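Local coordinates for protein aldehyde dehydrogenase (Burkholderia vietnamiensis, PDB 5KF0) that probably oxidises aldehydes to carboxylic acids and binds the nicotinamide cofactor NADPH, at residues L29-K34 and R189-A194; V43-A48 and P215-G220; F182-A187 and F211-A216. All coordinates share one frame; numbering follows the deposited sequence.

In the fold
All three contacts border the NADPH site: contacts 1 and 2 pack N-terminal segments on the turn and loop after strands 182-185 and 211-213, while contact 3 pairs those two strands. Its outgoing chain, through the shared P215 and A216, becomes one side of contact 2, whose centre is about 9 Å away. Contact 1 is centred about 13 Å from the centres of both. L29 joins all three, with its CD2 3.8 Å from P215 CB. Together they bring R189, R218 and K185 to NADPH: R189 to the nicotinamide-side phosphate, R218 to the 2'-phosphate and the adenosine-side phosphate, K185 to the ribose and its 2'-phosphate.

Contact 1. Residues L29-K34 and R189-A194; sequences LEVTDK and RTPVGA. With NDP (NADPH dihydro-nicotinamide-adenine-dinucleotide phosphate), chain E.
V31 on strand 29-32 passes R189 with their CA atoms 6.1 Å apart, the closest pair of CA atoms between this strand and the turn that leads into helix 192-202. Beside it, V31 and P191 meet tip to tip: V31 CG2 presses on the proline ring at P191 CG, 3.5 Å away, and is almost as close to its CD. The other branch, CG1, is anti to the backbone N (chi1 -180°) and comes within 3.7 Å of R189 O. L29 widens the apolar patch more loosely, its CD2 standing 4.1 Å from P191 CG, with the two side chains crossing obliquely.

The polar half belongs to K34. Its chain bends twice, and the second bend (chi4 -62°) turns NZ back to the turn, where it gives a 2.9 Å hydrogen bond to R189 O. The same amine reaches T32 O at 2.7 Å and also bonds the backbone O of E98, so one amino group gathers three carbonyls from three parts of the chain. Both T32 O and R189 O receive it from slightly out of the carbonyl plane. K34 and R189 cross at about a right angle, K34 CE lying 4.1 Å from R189 CB. Beyond that touch R189 heads away to NADPH, where its NH2 makes a bent hydrogen bond (140° at the hydrogen) of 3.2 Å to O2N of the nicotinamide-side phosphate, near the guanidinium plane.

The turn follows strand 182-185 of the Rossmann-like cofactor-binding domain, and outer strand 29-32 of the N-terminal sheet packs on it. Strand 39-43 pairs antiparallel with 29-32 and meets V192 through T41. Helix 88-99 lies alongside: E98 packs on V31, T190 and P191, its carboxylate accepting the N-H groups of V192 and G193.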
# COMPACT_ATOMS: atom_id res chain seq x y z
N LEU A 29 -24.21 40.89 6.35
CA LEU A 29 -22.81 40.70 6.71
C LEU A 29 -21.93 41.65 5.90
O LEU A 29 -21.75 41.48 4.69
CB LEU A 29 -22.38 39.24 6.50
CG LEU A 29 -20.90 38.96 6.80
CD1 LEU A 29 -20.50 39.42 8.21
CD2 LEU A 29 -20.57 37.47 6.63
N GLU A 30 -21.39 42.67 6.57
CA GLU A 30 -20.49 43.60 5.92
C GLU A 30 -19.07 43.04 5.94
O GLU A 30 -18.59 42.59 6.99
CB GLU A 30 -20.52 44.96 6.62
CG GLU A 30 -21.89 45.63 6.57
CD GLU A 30 -21.87 47.05 7.12
OE1 GLU A 30 -21.13 47.31 8.09
OE2 GLU A 30 -22.60 47.89 6.57
N VAL A 31 -18.41 43.06 4.79
CA VAL A 31 -17.03 42.58 4.66
C VAL A 31 -16.16 43.80 4.37
O VAL A 31 -16.35 44.47 3.35
CB VAL A 31 -16.90 41.53 3.55
CG1 VAL A 31 -15.45 41.05 3.44
CG2 VAL A 31 -17.87 40.37 3.80
N THR A 32 -15.21 44.09 5.26
CA THR A 32 -14.37 45.26 5.09
C THR A 32 -13.10 44.93 4.32
O THR A 32 -12.59 43.80 4.36
CB THR A 32 -13.96 45.86 6.44
OG1 THR A 32 -13.23 44.87 7.18
CG2 THR A 32 -15.19 46.33 7.21
N ASP A 33 -12.59 45.93 3.61
CA ASP A 33 -11.22 45.93 3.14
C ASP A 33 -10.31 46.10 4.36
O ASP A 33 -10.43 47.09 5.08
CB ASP A 33 -11.03 47.05 2.12
CG ASP A 33 -9.63 47.13 1.54
OD1 ASP A 33 -8.63 47.07 2.29
OD2 ASP A 33 -9.51 47.31 0.31
N LYS A 34 -9.46 45.12 4.63
CA LYS A 34 -8.73 45.13 5.89
C LYS A 34 -7.59 46.15 5.91
O LYS A 34 -6.99 46.37 6.97
CB LYS A 34 -8.19 43.73 6.18
CG LYS A 34 -9.29 42.66 6.25
CD LYS A 34 -10.34 42.99 7.33
CE LYS A 34 -11.42 41.90 7.44
NZ LYS A 34 -12.19 41.76 6.15
N ARG A 189 -15.16 37.30 8.59
CA ARG A 189 -14.30 38.38 8.11
C ARG A 189 -13.87 38.16 6.66
O ARG A 189 -13.50 39.13 5.99
CB ARG A 189 -13.06 38.52 9.01
CG ARG A 189 -13.34 39.27 10.33
CD ARG A 189 -12.17 39.14 11.31
NE ARG A 189 -11.99 37.76 11.77
CZ ARG A 189 -11.01 37.33 12.56
NH1 ARG A 189 -10.08 38.17 13.01
NH2 ARG A 189 -10.95 36.06 12.89
N THR A 190 -13.90 36.91 6.18
CA THR A 190 -13.40 36.56 4.84
C THR A 190 -14.30 35.52 4.17
O THR A 190 -13.85 34.42 3.85
CB THR A 190 -11.96 36.03 4.91
OG1 THR A 190 -11.93 34.83 5.72
CG2 THR A 190 -11.00 37.06 5.50
N PRO A 191 -15.57 35.85 3.91
CA PRO A 191 -16.48 34.87 3.28
C PRO A 191 -16.48 34.84 1.76
O PRO A 191 -16.99 33.86 1.19
CB PRO A 191 -17.85 35.33 3.79
CG PRO A 191 -17.73 36.84 3.78
CD PRO A 191 -16.27 37.11 4.21
N VAL A 192 -15.93 35.86 1.09
CA VAL A 192 -16.18 36.01 -0.35
C VAL A 192 -15.51 34.89 -1.14
O VAL A 192 -16.11 34.36 -2.09
CB VAL A 192 -15.71 37.39 -0.83
CG1 VAL A 192 -15.86 37.49 -2.35
CG2 VAL A 192 -16.52 38.48 -0.12
N GLY A 193 -14.27 34.54 -0.80
CA GLY A 193 -13.60 33.46 -1.51
C GLY A 193 -14.40 32.17 -1.51
O GLY A 193 -14.60 31.55 -2.56
N ALA A 194 -14.90 31.78 -0.33
CA ALA A 194 -15.73 30.58 -0.23
C ALA A 194 -17.00 30.69 -1.08
O ALA A 194 -17.47 29.68 -1.63
CB ALA A 194 -16.09 30.32 1.24
PA NDP E . -10.97 31.44 14.96
O1A NDP E . -10.85 30.26 15.88
O2A NDP E . -11.19 32.75 15.71
O5B NDP E . -12.14 31.26 13.90
C5B NDP E . -12.03 30.15 12.97
C4B NDP E . -13.41 29.79 12.48
O4B NDP E . -14.17 29.22 13.57
C3B NDP E . -14.23 30.97 11.96
O3B NDP E . -15.07 30.54 10.88
C2B NDP E . -15.09 31.32 13.18
O2B NDP E . -16.32 32.00 12.87
C1B NDP E . -15.40 29.91 13.66
N9A NDP E . -15.88 29.84 15.04
C8A NDP E . -15.35 30.42 16.16
N7A NDP E . -15.98 30.11 17.26
C5A NDP E . -17.00 29.28 16.84
C6A NDP E . -18.02 28.59 17.53
N6A NDP E . -18.22 28.68 18.85
N1A NDP E . -18.86 27.82 16.80
C2A NDP E . -18.69 27.74 15.48
N3A NDP E . -17.77 28.35 14.72
C4A NDP E . -16.95 29.10 15.47
O3 NDP E . -9.66 31.54 14.07
PN NDP E . -9.14 32.61 13.01
O1N NDP E . -10.15 32.76 11.93
O2N NDP E . -8.79 33.86 13.78
O5D NDP E . -7.84 31.96 12.39
C5D NDP E . -6.55 31.93 13.03
C4D NDP E . -6.38 30.60 13.73
O4D NDP E . -6.50 29.52 12.77
C3D NDP E . -5.00 30.46 14.38
O3D NDP E . -5.05 29.86 15.67
C2D NDP E . -4.26 29.58 13.37
O2D NDP E . -3.14 28.86 13.86
C1D NDP E . -5.38 28.66 12.90
N1N NDP E . -5.00 28.09 11.62
C2N NDP E . -4.82 26.73 11.47
C3N NDP E . -4.32 26.19 10.34
C7N NDP E . -4.20 24.72 10.15
O7N NDP E . -4.34 24.27 9.01
N7N NDP E . -3.88 23.95 11.19
C4N NDP E . -3.82 27.07 9.25
C5N NDP E . -4.37 28.45 9.38
C6N NDP E . -4.85 28.89 10.53
P2B NDP E . -16.38 33.63 12.74
O1X NDP E . -14.99 34.14 12.77
O2X NDP E . -17.15 33.83 11.47
O3X NDP E . -17.21 34.12 13.91

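Contact 2. Residues V43-A48 and P215-G220; sequences VALADA and PAHRDG. With NDP (NADPH dihydro-nicotinamide-adenine-dinucleotide phosphate), chain E.
The pocket for the 2'-phosphate of NADPH is formed in part by the loop P215-G220, and L45 and A46 lie against the back of that loop. One backbone hydrogen bond ties the two: A46 N to P215 O, 2.8 Å and fairly straight at 161°. Next to it, A44 O lies against the CB-CG-CD edge of the P215 ring, 3.4 Å from CG. That carbonyl is buried by the contact, with no polar partner in the model. V43 CG2 also touches P215 CG, the two side chains at an oblique angle.

L45 has CG anti to the backbone N (chi1 -175°), and its CD1 lies 3.7 Å from A216 CA. The same methyl is 3.9 Å from H217 CD2, the leucine and histidine side chains crossing at about a right angle, while A216 CB is 3.8 Å from A46 O.

In fold terms, an N-terminal connection between strand 39-43 and helix 48-60 is packed on the loop after strand 211-213 of the Rossmann-like cofactor-binding domain. The far side of that loop carries R218. Both its backbone N and its NE bond O3X of the 2'-phosphate, the NE bond being 2.9 Å and nearly straight (169°). Its NH2 reaches O1X of the same phosphate, in the guanidinium plane and also at 2.9 Å, and O2A of the adenosine-side diphosphate phosphorus. The guanidinium thus spans two phosphates, with C8A of the adenine 3.5 Å above its plane, over the centre. Such a grip is consistent with a site that accepts NADP(H). N26 OD1 takes the N-H of L45, and D47, the N-cap of helix 48-60, bonds A50 N through OD1.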
# COMPACT_ATOMS: atom_id res chain seq x y z
N VAL A 43 -22.66 40.52 2.18
CA VAL A 43 -23.05 39.17 1.80
C VAL A 43 -24.21 38.72 2.68
O VAL A 43 -24.45 39.25 3.77
CB VAL A 43 -21.86 38.17 1.88
CG1 VAL A 43 -20.58 38.80 1.34
CG2 VAL A 43 -21.68 37.66 3.28
N ALA A 44 -24.95 37.74 2.16
CA ALA A 44 -26.09 37.20 2.90
C ALA A 44 -25.62 36.41 4.11
O ALA A 44 -24.74 35.54 4.01
CB ALA A 44 -26.93 36.32 1.97
N LEU A 45 -26.22 36.70 5.26
CA LEU A 45 -25.91 36.04 6.53
C LEU A 45 -26.96 34.96 6.78
O LEU A 45 -28.16 35.25 6.80
CB LEU A 45 -25.91 37.06 7.66
CG LEU A 45 -25.50 36.56 9.04
CD1 LEU A 45 -24.00 36.21 9.06
CD2 LEU A 45 -25.85 37.61 10.09
N ALA A 46 -26.50 33.72 6.97
CA ALA A 46 -27.42 32.61 7.20
C ALA A 46 -27.84 32.55 8.67
O ALA A 46 -26.99 32.58 9.56
CB ALA A 46 -26.76 31.29 6.80
N ASP A 47 -29.15 32.46 8.92
CA ASP A 47 -29.60 32.26 10.30
C ASP A 47 -29.76 30.77 10.58
O ASP A 47 -29.47 29.91 9.74
CB ASP A 47 -30.89 33.04 10.58
CG ASP A 47 -32.08 32.61 9.72
OD1 ASP A 47 -32.04 31.55 9.06
OD2 ASP A 47 -33.08 33.36 9.71
N ALA A 48 -30.18 30.44 11.81
CA ALA A 48 -30.24 29.04 12.20
C ALA A 48 -31.21 28.25 11.33
O ALA A 48 -31.01 27.05 11.11
CB ALA A 48 -30.63 28.92 13.68
N PRO A 215 -22.36 31.82 5.29
CA PRO A 215 -21.74 32.73 6.25
C PRO A 215 -22.59 32.82 7.50
O PRO A 215 -23.82 32.92 7.43
CB PRO A 215 -21.69 34.07 5.50
CG PRO A 215 -21.87 33.71 4.03
CD PRO A 215 -22.76 32.50 4.04
N ALA A 216 -21.94 32.78 8.66
CA ALA A 216 -22.62 32.89 9.94
C ALA A 216 -21.58 33.21 11.00
O ALA A 216 -20.48 32.66 10.97
CB ALA A 216 -23.35 31.59 10.31
N HIS A 217 -21.92 34.12 11.91
CA HIS A 217 -21.03 34.42 13.02
C HIS A 217 -20.98 33.26 14.00
O HIS A 217 -21.93 32.49 14.14
CB HIS A 217 -21.49 35.69 13.74
CG HIS A 217 -21.47 36.92 12.89
ND1 HIS A 217 -20.30 37.55 12.53
CD2 HIS A 217 -22.48 37.65 12.35
CE1 HIS A 217 -20.59 38.61 11.79
NE2 HIS A 217 -21.90 38.70 11.67
N ARG A 218 -19.85 33.16 14.72
CA ARG A 218 -19.68 32.10 15.71
C ARG A 218 -20.87 32.00 16.67
O ARG A 218 -21.29 30.90 17.04
CB ARG A 218 -18.39 32.31 16.49
CG ARG A 218 -18.22 33.69 17.12
CD ARG A 218 -16.78 33.87 17.57
NE ARG A 218 -15.87 33.94 16.43
CZ ARG A 218 -14.55 33.81 16.49
NH1 ARG A 218 -13.95 33.58 17.66
NH2 ARG A 218 -13.82 33.90 15.39
N ASP A 219 -21.42 33.14 17.09
CA ASP A 219 -22.52 33.12 18.05
C ASP A 219 -23.83 32.59 17.45
O ASP A 219 -24.75 32.28 18.21
CB ASP A 219 -22.73 34.52 18.63
CG ASP A 219 -22.36 35.61 17.65
OD1 ASP A 219 -21.16 35.98 17.59
OD2 ASP A 219 -23.25 36.08 16.92
N GLY A 220 -23.93 32.47 16.13
CA GLY A 220 -25.10 31.88 15.52
C GLY A 220 -24.83 30.54 14.87
O GLY A 220 -25.63 30.06 14.06
PA NDP E . -10.97 31.44 14.96
O1A NDP E . -10.85 30.26 15.88
O2A NDP E . -11.19 32.75 15.71
O5B NDP E . -12.14 31.26 13.90
C5B NDP E . -12.03 30.15 12.97
C4B NDP E . -13.41 29.79 12.48
O4B NDP E . -14.17 29.22 13.57
C3B NDP E . -14.23 30.97 11.96
O3B NDP E . -15.07 30.54 10.88
C2B NDP E . -15.09 31.32 13.18
O2B NDP E . -16.32 32.00 12.87
C1B NDP E . -15.40 29.91 13.66
N9A NDP E . -15.88 29.84 15.04
C8A NDP E . -15.35 30.42 16.16
N7A NDP E . -15.98 30.11 17.26
C5A NDP E . -17.00 29.28 16.84
C6A NDP E . -18.02 28.59 17.53
N6A NDP E . -18.22 28.68 18.85
N1A NDP E . -18.86 27.82 16.80
C2A NDP E . -18.69 27.74 15.48
N3A NDP E . -17.77 28.35 14.72
C4A NDP E . -16.95 29.10 15.47
O3 NDP E . -9.66 31.54 14.07
PN NDP E . -9.14 32.61 13.01
O1N NDP E . -10.15 32.76 11.93
O2N NDP E . -8.79 33.86 13.78
O5D NDP E . -7.84 31.96 12.39
C5D NDP E . -6.55 31.93 13.03
C4D NDP E . -6.38 30.60 13.73
O4D NDP E . -6.50 29.52 12.77
C3D NDP E . -5.00 30.46 14.38
O3D NDP E . -5.05 29.86 15.67
C2D NDP E . -4.26 29.58 13.37
O2D NDP E . -3.14 28.86 13.86
C1D NDP E . -5.38 28.66 12.90
N1N NDP E . -5.00 28.09 11.62
C2N NDP E . -4.82 26.73 11.47
C3N NDP E . -4.32 26.19 10.34
C7N NDP E . -4.20 24.72 10.15
O7N NDP E . -4.34 24.27 9.01
N7N NDP E . -3.88 23.95 11.19
C4N NDP E . -3.82 27.07 9.25
C5N NDP E . -4.37 28.45 9.38
C6N NDP E . -4.85 28.89 10.53
P2B NDP E . -16.38 33.63 12.74
O1X NDP E . -14.99 34.14 12.77
O2X NDP E . -17.15 33.83 11.47
O3X NDP E . -17.21 34.12 13.91

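Contact 3. Residues F182-A187 and F211-A216; sequences FVLKPA and FSVLPA. With NDP (NADPH dihydro-nicotinamide-adenine-dinucleotide phosphate), chain E.
F182, V183 and L184 pair in parallel with F211, S212 and V213, and this is the tight part. Three backbone bonds zip it: S212 N to F182 O, L184 N to S212 O, and L214 N to L184 O, the last at 2.9 Å. F182 and F211 lie side by side, but it is F211 CB that sits over the F182 ring, 3.4 Å from CZ and offset toward the rim. On the face opposite F182 and L184, V183 CG1 meets L214 CD1 at 4.0 Å, with helix 48-60 packed behind.

Past L214 the two chains part, and direct pairing gives way to a water and a lysine. The water bridges P186 O and A216 N. K185 leaves with CG anti to the backbone N (chi1 -167°), then bends at chi3 and chi4. Its NZ bonds A216 O at 2.9 Å, nearly in line with the C=O, and P186 O from above the carbonyl plane. Around it stand three NADPH oxygens, O2B at 2.9 Å with O3B and O2X; five acceptors thus share at most three hydrogens. Strand 182-185, helix 192-202 and strand 211-213 form a beta-alpha-beta unit whose strand ends meet the dinucleotide, as in Rossmann-type domains.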
# COMPACT_ATOMS: atom_id res chain seq x y z
N PHE A 182 -21.74 18.36 2.15
CA PHE A 182 -21.11 19.15 3.20
C PHE A 182 -21.79 20.51 3.32
O PHE A 182 -22.37 21.03 2.36
CB PHE A 182 -19.60 19.34 2.95
CG PHE A 182 -19.29 20.19 1.75
CD1 PHE A 182 -19.21 21.58 1.86
CD2 PHE A 182 -19.09 19.60 0.50
CE1 PHE A 182 -18.93 22.37 0.75
CE2 PHE A 182 -18.81 20.38 -0.62
CZ PHE A 182 -18.73 21.77 -0.50
N VAL A 183 -21.64 21.11 4.49
CA VAL A 183 -22.05 22.48 4.76
C VAL A 183 -20.82 23.20 5.29
O VAL A 183 -20.27 22.80 6.32
CB VAL A 183 -23.20 22.56 5.78
CG1 VAL A 183 -23.66 24.02 5.94
CG2 VAL A 183 -24.40 21.67 5.34
N LEU A 184 -20.38 24.24 4.58
CA LEU A 184 -19.18 25.00 4.92
C LEU A 184 -19.57 26.35 5.51
O LEU A 184 -20.36 27.08 4.91
CB LEU A 184 -18.29 25.21 3.69
CG LEU A 184 -17.12 26.20 3.84
CD1 LEU A 184 -16.08 25.68 4.84
CD2 LEU A 184 -16.47 26.50 2.48
N LYS A 185 -19.01 26.66 6.67
CA LYS A 185 -19.13 27.99 7.27
C LYS A 185 -17.78 28.68 7.18
O LYS A 185 -16.86 28.33 7.95
CB LYS A 185 -19.59 27.91 8.73
CG LYS A 185 -20.02 29.29 9.27
CD LYS A 185 -19.89 29.38 10.80
CE LYS A 185 -18.46 29.73 11.20
NZ LYS A 185 -18.10 31.11 10.70
N PRO A 186 -17.59 29.62 6.28
CA PRO A 186 -16.32 30.35 6.22
C PRO A 186 -16.24 31.35 7.36
O PRO A 186 -17.22 31.62 8.05
CB PRO A 186 -16.39 31.05 4.86
CG PRO A 186 -17.88 31.38 4.73
CD PRO A 186 -18.59 30.18 5.35
N ALA A 187 -15.05 31.93 7.52
CA ALA A 187 -14.88 33.01 8.47
C ALA A 187 -15.67 34.24 8.03
O ALA A 187 -15.65 34.62 6.85
CB ALA A 187 -13.41 33.38 8.62
N PHE A 211 -23.97 20.51 -1.49
CA PHE A 211 -23.21 21.51 -0.76
C PHE A 211 -24.08 22.70 -0.38
O PHE A 211 -25.05 23.03 -1.07
CB PHE A 211 -21.99 21.99 -1.56
CG PHE A 211 -22.33 22.88 -2.72
CD1 PHE A 211 -22.28 24.26 -2.58
CD2 PHE A 211 -22.66 22.35 -3.97
CE1 PHE A 211 -22.58 25.09 -3.66
CE2 PHE A 211 -22.96 23.17 -5.06
CZ PHE A 211 -22.91 24.55 -4.90
N SER A 212 -23.73 23.31 0.75
CA SER A 212 -24.15 24.64 1.11
C SER A 212 -22.93 25.40 1.61
O SER A 212 -22.05 24.81 2.25
CB SER A 212 -25.26 24.63 2.19
OG SER A 212 -26.45 24.03 1.69
N VAL A 213 -22.88 26.70 1.33
CA VAL A 213 -21.83 27.56 1.87
C VAL A 213 -22.55 28.73 2.55
O VAL A 213 -23.20 29.54 1.87
CB VAL A 213 -20.84 28.05 0.80
CG1 VAL A 213 -19.81 29.00 1.41
CG2 VAL A 213 -20.14 26.85 0.14
N LEU A 214 -22.47 28.78 3.87
CA LEU A 214 -23.34 29.65 4.67
C LEU A 214 -22.50 30.54 5.59
O LEU A 214 -21.98 30.05 6.61
CB LEU A 214 -24.31 28.82 5.51
CG LEU A 214 -25.27 27.90 4.76
CD1 LEU A 214 -26.16 27.16 5.76
CD2 LEU A 214 -26.12 28.67 3.78
N PRO A 215 -22.36 31.82 5.29
CA PRO A 215 -21.74 32.73 6.25
C PRO A 215 -22.59 32.82 7.50
O PRO A 215 -23.82 32.92 7.43
CB PRO A 215 -21.69 34.07 5.50
CG PRO A 215 -21.87 33.71 4.03
CD PRO A 215 -22.76 32.50 4.04
N ALA A 216 -21.94 32.78 8.66
CA ALA A 216 -22.62 32.89 9.94
C ALA A 216 -21.58 33.21 11.00
O ALA A 216 -20.48 32.66 10.97
CB ALA A 216 -23.35 31.59 10.31
PA NDP E . -10.97 31.44 14.96
O1A NDP E . -10.85 30.26 15.88
O2A NDP E . -11.19 32.75 15.71
O5B NDP E . -12.14 31.26 13.90
C5B NDP E . -12.03 30.15 12.97
C4B NDP E . -13.41 29.79 12.48
O4B NDP E . -14.17 29.22 13.57
C3B NDP E . -14.23 30.97 11.96
O3B NDP E . -15.07 30.54 10.88
C2B NDP E . -15.09 31.32 13.18
O2B NDP E . -16.32 32.00 12.87
C1B NDP E . -15.40 29.91 13.66
N9A NDP E . -15.88 29.84 15.04
C8A NDP E . -15.35 30.42 16.16
N7A NDP E . -15.98 30.11 17.26
C5A NDP E . -17.00 29.28 16.84
C6A NDP E . -18.02 28.59 17.53
N6A NDP E . -18.22 28.68 18.85
N1A NDP E . -18.86 27.82 16.80
C2A NDP E . -18.69 27.74 15.48
N3A NDP E . -17.77 28.35 14.72
C4A NDP E . -16.95 29.10 15.47
O3 NDP E . -9.66 31.54 14.07
PN NDP E . -9.14 32.61 13.01
O1N NDP E . -10.15 32.76 11.93
O2N NDP E . -8.79 33.86 13.78
O5D NDP E . -7.84 31.96 12.39
C5D NDP E . -6.55 31.93 13.03
C4D NDP E . -6.38 30.60 13.73
O4D NDP E . -6.50 29.52 12.77
C3D NDP E . -5.00 30.46 14.38
O3D NDP E . -5.05 29.86 15.67
C2D NDP E . -4.26 29.58 13.37
O2D NDP E . -3.14 28.86 13.86
C1D NDP E . -5.38 28.66 12.90
N1N NDP E . -5.00 28.09 11.62
C2N NDP E . -4.82 26.73 11.47
C3N NDP E . -4.32 26.19 10.34
C7N NDP E . -4.20 24.72 10.15
O7N NDP E . -4.34 24.27 9.01
N7N NDP E . -3.88 23.95 11.19
C4N NDP E . -3.82 27.07 9.25
C5N NDP E . -4.37 28.45 9.38
C6N NDP E . -4.85 28.89 10.53
P2B NDP E . -16.38 33.63 12.74
O1X NDP E . -14.99 34.14 12.77
O2X NDP E . -17.15 33.83 11.47
O3X NDP E . -17.21 34.12 13.91
O HOH W 1 -19.21 33.51 8.13